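Local atomic coordinates of endosialidase (Enterobacteria phage phi92, PDB entry 4HIZ), a protein that probably hydrolyses alpha2,8 and alpha2,9 linkages inside sialic acid polymers, as an endosialidase of bacteriophage phi92. Residues W85-A99 with V474-F488. Numbering follows the deposited sequence.
With NA (sodium ion), chain B; EDO (1,2-ethanediol), chain R; EDO (1,2-ethanediol), chain L.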
loop_
_atom_site.group_PDB
_atom_site.type_symbol
_atom_site.label_atom_id
_atom_site.label_comp_id
_atom_site.label_asym_id
_atom_site.label_seq_id
_atom_site.Cartn_x
_atom_site.Cartn_y
_atom_site.Cartn_z
ATOM N N TRP A 85 -16.208 4.661 -16.139
ATOM C CA TRP A 85 -16.365 4.510 -17.612
ATOM C C TRP A 85 -15.366 3.538 -18.257
ATOM O O TRP A 85 -14.538 3.958 -19.098
ATOM C CB TRP A 85 -16.284 5.893 -18.336
ATOM C CG TRP A 85 -17.194 6.930 -17.693
ATOM C CD1 TRP A 85 -18.568 7.031 -17.799
ATOM C CD2 TRP A 85 -16.768 8.000 -16.848
ATOM N NE1 TRP A 85 -19.011 8.098 -17.030
ATOM C CE2 TRP A 85 -17.928 8.716 -16.451
ATOM C CE3 TRP A 85 -15.511 8.452 -16.418
ATOM C CZ2 TRP A 85 -17.873 9.821 -15.578
ATOM C CZ3 TRP A 85 -15.456 9.565 -15.545
ATOM C CH2 TRP A 85 -16.636 10.260 -15.173
ATOM N N THR A 86 -15.456 2.249 -17.925
ATOM C CA THR A 86 -14.817 1.273 -18.822
ATOM C C THR A 86 -15.544 1.252 -20.180
ATOM O O THR A 86 -14.939 0.822 -21.155
ATOM C CB THR A 86 -14.846 -0.147 -18.269
ATOM O OG1 THR A 86 -16.213 -0.544 -18.132
ATOM C CG2 THR A 86 -14.116 -0.215 -16.868
ATOM N N GLN A 87 -16.796 1.729 -20.245
ATOM C CA GLN A 87 -17.565 1.664 -21.524
ATOM C C GLN A 87 -16.762 2.274 -22.671
ATOM O O GLN A 87 -16.143 3.328 -22.498
ATOM C CB GLN A 87 -18.928 2.394 -21.409
ATOM C CG GLN A 87 -18.779 3.851 -21.091
ATOM C CD GLN A 87 -20.128 4.608 -21.017
ATOM O OE1 GLN A 87 -20.244 5.595 -20.293
ATOM N NE2 GLN A 87 -21.129 4.161 -21.791
ATOM N N ASP A 88 -16.696 1.594 -23.824
ATOM C CA ASP A 88 -16.810 0.143 -23.954
ATOM C C ASP A 88 -15.463 -0.277 -24.553
ATOM O O ASP A 88 -15.325 -0.355 -25.788
ATOM C CB ASP A 88 -17.976 -0.264 -24.875
ATOM C CG ASP A 88 -18.096 -1.776 -25.034
ATOM O OD1 ASP A 88 -17.512 -2.520 -24.191
ATOM O OD2 ASP A 88 -18.763 -2.237 -26.004
ATOM N N LYS A 89 -14.479 -0.509 -23.686
ATOM C CA LYS A 89 -13.067 -0.556 -24.066
ATOM C C LYS A 89 -12.343 -1.808 -23.639
ATOM O O LYS A 89 -11.157 -1.959 -23.972
ATOM C CB LYS A 89 -12.307 0.629 -23.398
ATOM C CG LYS A 89 -12.801 2.015 -23.889
ATOM C CD LYS A 89 -11.964 3.141 -23.279
ATOM C CE LYS A 89 -12.331 3.356 -21.753
ATOM N NZ LYS A 89 -13.701 4.091 -21.612
ATOM N N THR A 90 -12.985 -2.684 -22.868
ATOM C CA THR A 90 -12.218 -3.847 -22.370
ATOM C C THR A 90 -11.783 -4.818 -23.464
ATOM O O THR A 90 -12.427 -4.914 -24.512
ATOM C CB THR A 90 -12.975 -4.633 -21.272
ATOM O OG1 THR A 90 -14.148 -5.241 -21.816
ATOM C CG2 THR A 90 -13.307 -3.732 -20.072
ATOM N N PHE A 91 -10.694 -5.544 -23.213
ATOM C CA PHE A 91 -10.238 -6.564 -24.147
ATOM C C PHE A 91 -9.261 -7.491 -23.450
ATOM O O PHE A 91 -8.754 -7.180 -22.362
ATOM C CB PHE A 91 -9.617 -5.889 -25.416
ATOM C CG PHE A 91 -8.377 -5.076 -25.135
ATOM C CD1 PHE A 91 -7.105 -5.682 -25.098
ATOM C CD2 PHE A 91 -8.466 -3.714 -24.868
ATOM C CE1 PHE A 91 -5.966 -4.908 -24.827
ATOM C CE2 PHE A 91 -7.324 -2.927 -24.603
ATOM C CZ PHE A 91 -6.061 -3.529 -24.574
ATOM N N VAL A 92 -9.058 -8.659 -24.050
ATOM C CA VAL A 92 -8.086 -9.646 -23.570
ATOM C C VAL A 92 -7.060 -9.850 -24.684
ATOM O O VAL A 92 -7.422 -10.024 -25.877
ATOM C CB VAL A 92 -8.793 -10.962 -23.207
ATOM C CG1 VAL A 92 -7.781 -12.025 -22.710
ATOM C CG2 VAL A 92 -9.898 -10.698 -22.124
ATOM N N TYR A 93 -5.792 -9.765 -24.325
ATOM C CA TYR A 93 -4.723 -9.964 -25.317
ATOM C C TYR A 93 -3.573 -10.721 -24.673
ATOM O O TYR A 93 -3.088 -10.311 -23.597
ATOM C CB TYR A 93 -4.228 -8.619 -25.869
ATOM C CG TYR A 93 -3.225 -8.782 -27.004
ATOM C CD1 TYR A 93 -3.662 -9.023 -28.324
ATOM C CD2 TYR A 93 -1.851 -8.645 -26.758
ATOM C CE1 TYR A 93 -2.712 -9.174 -29.336
ATOM C CE2 TYR A 93 -0.893 -8.792 -27.768
ATOM C CZ TYR A 93 -1.330 -9.053 -29.043
ATOM O OH TYR A 93 -0.393 -9.152 -30.066
ATOM N N ASP A 94 -3.124 -11.790 -25.339
ATOM C CA ASP A 94 -2.007 -12.610 -24.849
ATOM C C ASP A 94 -2.146 -12.919 -23.368
ATOM O O ASP A 94 -1.204 -12.706 -22.598
ATOM C CB ASP A 94 -0.690 -11.871 -25.156
ATOM C CG ASP A 94 0.525 -12.736 -25.019
ATOM O OD1 ASP A 94 0.416 -13.977 -25.195
ATOM O OD2 ASP A 94 1.611 -12.153 -24.784
ATOM N N ASN A 95 -3.304 -13.463 -23.000
ATOM C CA ASN A 95 -3.576 -13.961 -21.626
ATOM C C ASN A 95 -3.789 -12.898 -20.566
ATOM O O ASN A 95 -4.002 -13.250 -19.406
ATOM C CB ASN A 95 -2.490 -14.932 -21.138
ATOM C CG ASN A 95 -2.284 -16.091 -22.104
ATOM O OD1 ASN A 95 -3.258 -16.672 -22.603
ATOM N ND2 ASN A 95 -1.015 -16.412 -22.399
ATOM N N VAL A 96 -3.704 -11.637 -20.939
ATOM C CA VAL A 96 -3.854 -10.540 -19.956
ATOM C C VAL A 96 -5.187 -9.866 -20.183
ATOM O O VAL A 96 -5.561 -9.609 -21.330
ATOM C CB VAL A 96 -2.704 -9.520 -20.104
ATOM C CG1 VAL A 96 -2.898 -8.308 -19.196
ATOM C CG2 VAL A 96 -1.361 -10.216 -19.803
ATOM N N ILE A 97 -5.922 -9.581 -19.103
ATOM C CA ILE A 97 -7.195 -8.860 -19.225
ATOM C C ILE A 97 -6.942 -7.368 -19.011
ATOM O O ILE A 97 -6.356 -6.968 -18.003
ATOM C CB ILE A 97 -8.211 -9.364 -18.174
ATOM C CG1 ILE A 97 -8.384 -10.885 -18.287
ATOM C CG2 ILE A 97 -9.589 -8.641 -18.338
ATOM C CD1 ILE A 97 -8.935 -11.518 -16.992
ATOM N N TYR A 98 -7.387 -6.545 -19.970
ATOM C CA TYR A 98 -7.222 -5.098 -19.893
ATOM C C TYR A 98 -8.554 -4.419 -19.638
ATOM O O TYR A 98 -9.555 -4.682 -20.331
ATOM C CB TYR A 98 -6.669 -4.538 -21.216
ATOM C CG TYR A 98 -5.240 -4.992 -21.517
ATOM C CD1 TYR A 98 -4.969 -6.275 -22.029
ATOM C CD2 TYR A 98 -4.176 -4.118 -21.331
ATOM C CE1 TYR A 98 -3.674 -6.655 -22.326
ATOM C CE2 TYR A 98 -2.863 -4.501 -21.604
ATOM C CZ TYR A 98 -2.628 -5.763 -22.115
ATOM O OH TYR A 98 -1.334 -6.120 -22.383
ATOM N N ALA A 99 -8.565 -3.552 -18.633
ATOM C CA ALA A 99 -9.753 -2.759 -18.305
ATOM C C ALA A 99 -9.399 -1.262 -18.399
ATOM O O ALA A 99 -9.000 -0.610 -17.397
ATOM C CB ALA A 99 -10.257 -3.102 -16.848
ATOM N N VAL A 474 -22.058 1.877 -16.662
ATOM C CA VAL A 474 -21.235 2.433 -17.737
ATOM C C VAL A 474 -20.033 1.502 -18.031
ATOM O O VAL A 474 -18.878 1.932 -18.065
ATOM C CB VAL A 474 -20.814 3.926 -17.496
ATOM C CG1 VAL A 474 -22.071 4.860 -17.641
ATOM C CG2 VAL A 474 -20.099 4.174 -16.130
ATOM N N GLY A 475 -20.365 0.234 -18.261
ATOM C CA GLY A 475 -19.373 -0.847 -18.236
ATOM C C GLY A 475 -19.075 -1.463 -19.600
ATOM O O GLY A 475 -19.367 -0.900 -20.662
ATOM N N SER A 476 -18.441 -2.629 -19.528
ATOM C CA SER A 476 -17.898 -3.249 -20.743
ATOM C C SER A 476 -17.750 -4.738 -20.475
ATOM O O SER A 476 -17.569 -5.154 -19.309
ATOM C CB SER A 476 -16.549 -2.586 -20.999
ATOM O OG SER A 476 -15.949 -3.079 -22.182
ATOM N N VAL A 477 -17.835 -5.558 -21.527
ATOM C CA VAL A 477 -17.729 -7.019 -21.361
ATOM C C VAL A 477 -16.605 -7.575 -22.192
ATOM O O VAL A 477 -16.453 -7.220 -23.381
ATOM C CB VAL A 477 -19.064 -7.705 -21.777
ATOM C CG1 VAL A 477 -18.913 -9.264 -21.878
ATOM C CG2 VAL A 477 -20.200 -7.283 -20.763
ATOM N N CYS A 478 -15.828 -8.485 -21.596
ATOM C CA CYS A 478 -14.853 -9.216 -22.408
ATOM C C CYS A 478 -14.782 -10.666 -21.924
ATOM O O CYS A 478 -15.400 -11.028 -20.913
ATOM C CB CYS A 478 -13.459 -8.553 -22.334
ATOM S SG CYS A 478 -12.785 -8.501 -20.634
ATOM N N VAL A 479 -14.044 -11.509 -22.656
ATOM C CA VAL A 479 -14.022 -12.933 -22.333
ATOM C C VAL A 479 -12.614 -13.446 -22.413
ATOM O O VAL A 479 -11.860 -13.090 -23.338
ATOM C CB VAL A 479 -14.909 -13.720 -23.365
ATOM C CG1 VAL A 479 -14.721 -15.249 -23.265
ATOM C CG2 VAL A 479 -16.386 -13.370 -23.145
ATOM N N LYS A 480 -12.252 -14.313 -21.471
ATOM C CA LYS A 480 -10.983 -15.050 -21.573
ATOM C C LYS A 480 -11.240 -16.505 -21.271
ATOM O O LYS A 480 -11.615 -16.851 -20.175
ATOM C CB LYS A 480 -9.904 -14.496 -20.637
ATOM C CG LYS A 480 -8.575 -15.316 -20.738
ATOM C CD LYS A 480 -7.489 -14.814 -19.794
ATOM C CE LYS A 480 -6.228 -15.705 -19.868
ATOM N NZ LYS A 480 -6.508 -17.054 -19.351
ATOM N N ASP A 481 -11.069 -17.361 -22.278
ATOM C CA ASP A 481 -11.282 -18.799 -22.112
ATOM C C ASP A 481 -12.658 -19.083 -21.508
ATOM O O ASP A 481 -13.685 -18.624 -22.037
ATOM C CB ASP A 481 -10.113 -19.431 -21.299
ATOM C CG ASP A 481 -8.752 -19.232 -21.998
ATOM O OD1 ASP A 481 -8.631 -19.626 -23.180
ATOM O OD2 ASP A 481 -7.811 -18.647 -21.397
ATOM N N GLY A 482 -12.672 -19.749 -20.364
ATOM C CA GLY A 482 -13.924 -20.136 -19.728
ATOM C C GLY A 482 -14.567 -19.140 -18.791
ATOM O O GLY A 482 -15.499 -19.501 -18.078
ATOM N N TRP A 483 -14.097 -17.896 -18.814
ATOM C CA TRP A 483 -14.658 -16.864 -17.965
ATOM C C TRP A 483 -15.078 -15.645 -18.782
ATOM O O TRP A 483 -14.377 -15.213 -19.709
ATOM C CB TRP A 483 -13.594 -16.377 -16.966
ATOM C CG TRP A 483 -13.154 -17.313 -15.890
ATOM C CD1 TRP A 483 -11.895 -17.841 -15.727
ATOM C CD2 TRP A 483 -13.940 -17.771 -14.788
ATOM N NE1 TRP A 483 -11.858 -18.596 -14.566
ATOM C CE2 TRP A 483 -13.110 -18.591 -13.990
ATOM C CE3 TRP A 483 -15.286 -17.595 -14.419
ATOM C CZ2 TRP A 483 -13.576 -19.207 -12.813
ATOM C CZ3 TRP A 483 -15.758 -18.213 -13.247
ATOM C CH2 TRP A 483 -14.898 -19.013 -12.460
ATOM N N LEU A 484 -16.236 -15.092 -18.447
ATOM C CA LEU A 484 -16.704 -13.836 -19.041
ATOM C C LEU A 484 -16.610 -12.757 -17.933
ATOM O O LEU A 484 -16.822 -13.062 -16.761
ATOM C CB LEU A 484 -18.153 -14.043 -19.489
ATOM C CG LEU A 484 -18.886 -12.768 -19.957
ATOM C CD1 LEU A 484 -19.948 -13.138 -21.040
ATOM C CD2 LEU A 484 -19.561 -12.014 -18.799
ATOM N N TYR A 485 -16.270 -11.524 -18.300
ATOM C CA TYR A 485 -16.102 -10.426 -17.343
ATOM C C TYR A 485 -17.010 -9.262 -17.737
ATOM O O TYR A 485 -16.916 -8.747 -18.856
ATOM C CB TYR A 485 -14.661 -9.914 -17.343
ATOM C CG TYR A 485 -13.678 -11.034 -17.045
ATOM C CD1 TYR A 485 -13.214 -11.869 -18.075
ATOM C CD2 TYR A 485 -13.212 -11.270 -15.748
ATOM C CE1 TYR A 485 -12.341 -12.923 -17.836
ATOM C CE2 TYR A 485 -12.331 -12.303 -15.509
ATOM C CZ TYR A 485 -11.904 -13.112 -16.534
ATOM O OH TYR A 485 -11.026 -14.170 -16.269
ATOM N N TYR A 486 -17.879 -8.862 -16.808
ATOM C CA TYR A 486 -18.572 -7.576 -16.949
ATOM C C TYR A 486 -17.843 -6.633 -16.017
ATOM O O TYR A 486 -17.851 -6.841 -14.791
ATOM C CB TYR A 486 -20.045 -7.718 -16.564
ATOM C CG TYR A 486 -20.837 -6.400 -16.423
ATOM C CD1 TYR A 486 -20.764 -5.410 -17.390
ATOM C CD2 TYR A 486 -21.652 -6.159 -15.306
ATOM C CE1 TYR A 486 -21.499 -4.253 -17.308
ATOM C CE2 TYR A 486 -22.400 -4.991 -15.186
ATOM C CZ TYR A 486 -22.310 -4.036 -16.198
ATOM O OH TYR A 486 -23.036 -2.872 -16.093
ATOM N N ILE A 487 -17.208 -5.612 -16.572
ATOM C CA ILE A 487 -16.314 -4.767 -15.783
ATOM C C ILE A 487 -16.928 -3.383 -15.837
ATOM O O ILE A 487 -17.164 -2.822 -16.925
ATOM C CB ILE A 487 -14.879 -4.765 -16.356
ATOM C CG1 ILE A 487 -14.411 -6.221 -16.506
ATOM C CG2 ILE A 487 -13.906 -3.951 -15.444
ATOM C CD1 ILE A 487 -12.935 -6.354 -16.937
ATOM N N PHE A 488 -17.201 -2.821 -14.669
ATOM C CA PHE A 488 -18.157 -1.709 -14.618
ATOM C C PHE A 488 -18.011 -0.924 -13.324
ATOM O O PHE A 488 -17.234 -1.306 -12.449
ATOM C CB PHE A 488 -19.595 -2.228 -14.757
ATOM C CG PHE A 488 -20.069 -3.059 -13.582
ATOM C CD1 PHE A 488 -19.561 -4.332 -13.366
ATOM C CD2 PHE A 488 -21.015 -2.557 -12.693
ATOM C CE1 PHE A 488 -19.980 -5.121 -12.289
ATOM C CE2 PHE A 488 -21.451 -3.322 -11.617
ATOM C CZ PHE A 488 -20.935 -4.619 -11.415
HETATM NA NA NA B . -14.664 -6.278 -25.139
HETATM C C1 EDO R . -6.405 -15.154 -24.536
HETATM O O1 EDO R . -5.251 -14.360 -24.805
HETATM C C2 EDO R . -6.150 -16.177 -23.445
HETATM O O2 EDO R . -6.964 -17.319 -23.713
HETATM C C1 EDO L . -11.169 -10.563 -26.152
HETATM O O1 EDO L . -10.978 -9.152 -26.212
HETATM C C2 EDO L . -12.640 -10.979 -26.209
HETATM O O2 EDO L . -13.368 -10.282 -25.217
HETATM O O HOH W 1 -17.247 1.545 -15.746
HETATM O O HOH W 2 -18.181 -5.014 -24.322
HETATM O O HOH W 3 -4.403 -18.494 -20.763
HETATM O O HOH W 4 -13.983 -7.533 -27.602
#
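Two beta hairpins from neighbouring blades of the catalytic beta propeller meet here, strand 91-93 running beside strand 474-480 at 27° and a sodium ion joining them through Thr90 O and Val477 O, both at 2.7 Å. Beside the ion, Ser476 OG is gripped three times: it donates to Asp88 OD1 at 2.6 Å, nearly along the carboxylate C-O axis, and accepts from Thr90 OG1 and, fairly straight (159°), from Thr90 N. Its torsion, OG anti to the backbone N (chi1 -178°), carries the hydroxyl across to the 85-99 loop. Asp88, preceded by a cis peptide bond, turns OD2 to Lys353 and Ser294, so its carboxylate is held from both oxygens. Thr86 OG1 donates to Ile487 O at 2.7 Å from above the carbonyl plane, while Ser476 N reaches the same oxygen from the opposite face within its own hairpin. Gln87 N bonds Val474 O at 3.0 Å, and a water links that oxygen to Thr86 N. Farther along, the contact is apolar: Ile97 CD1 sits over one face of the Tyr485 ring, 3.4 Å from CZ, Ile97 CG2 and Val92 CG2 both touch Cys478 SG, and Ala99 CB meets Ile487 CG2. At the turns the Lys480 chain, extended as far as CE and bent at its last torsion, lays CE 3.3 Å from Asn95 O, and its NZ pairs with Asp481 and Asp122 and bonds Tyr433 of a second subunit. Strand 113-119 flanks strand 96-104 in one sheet, strand 516-523 flanks strand 483-490 in the other, and strand 144-154 packs against Phe91 and Lys89.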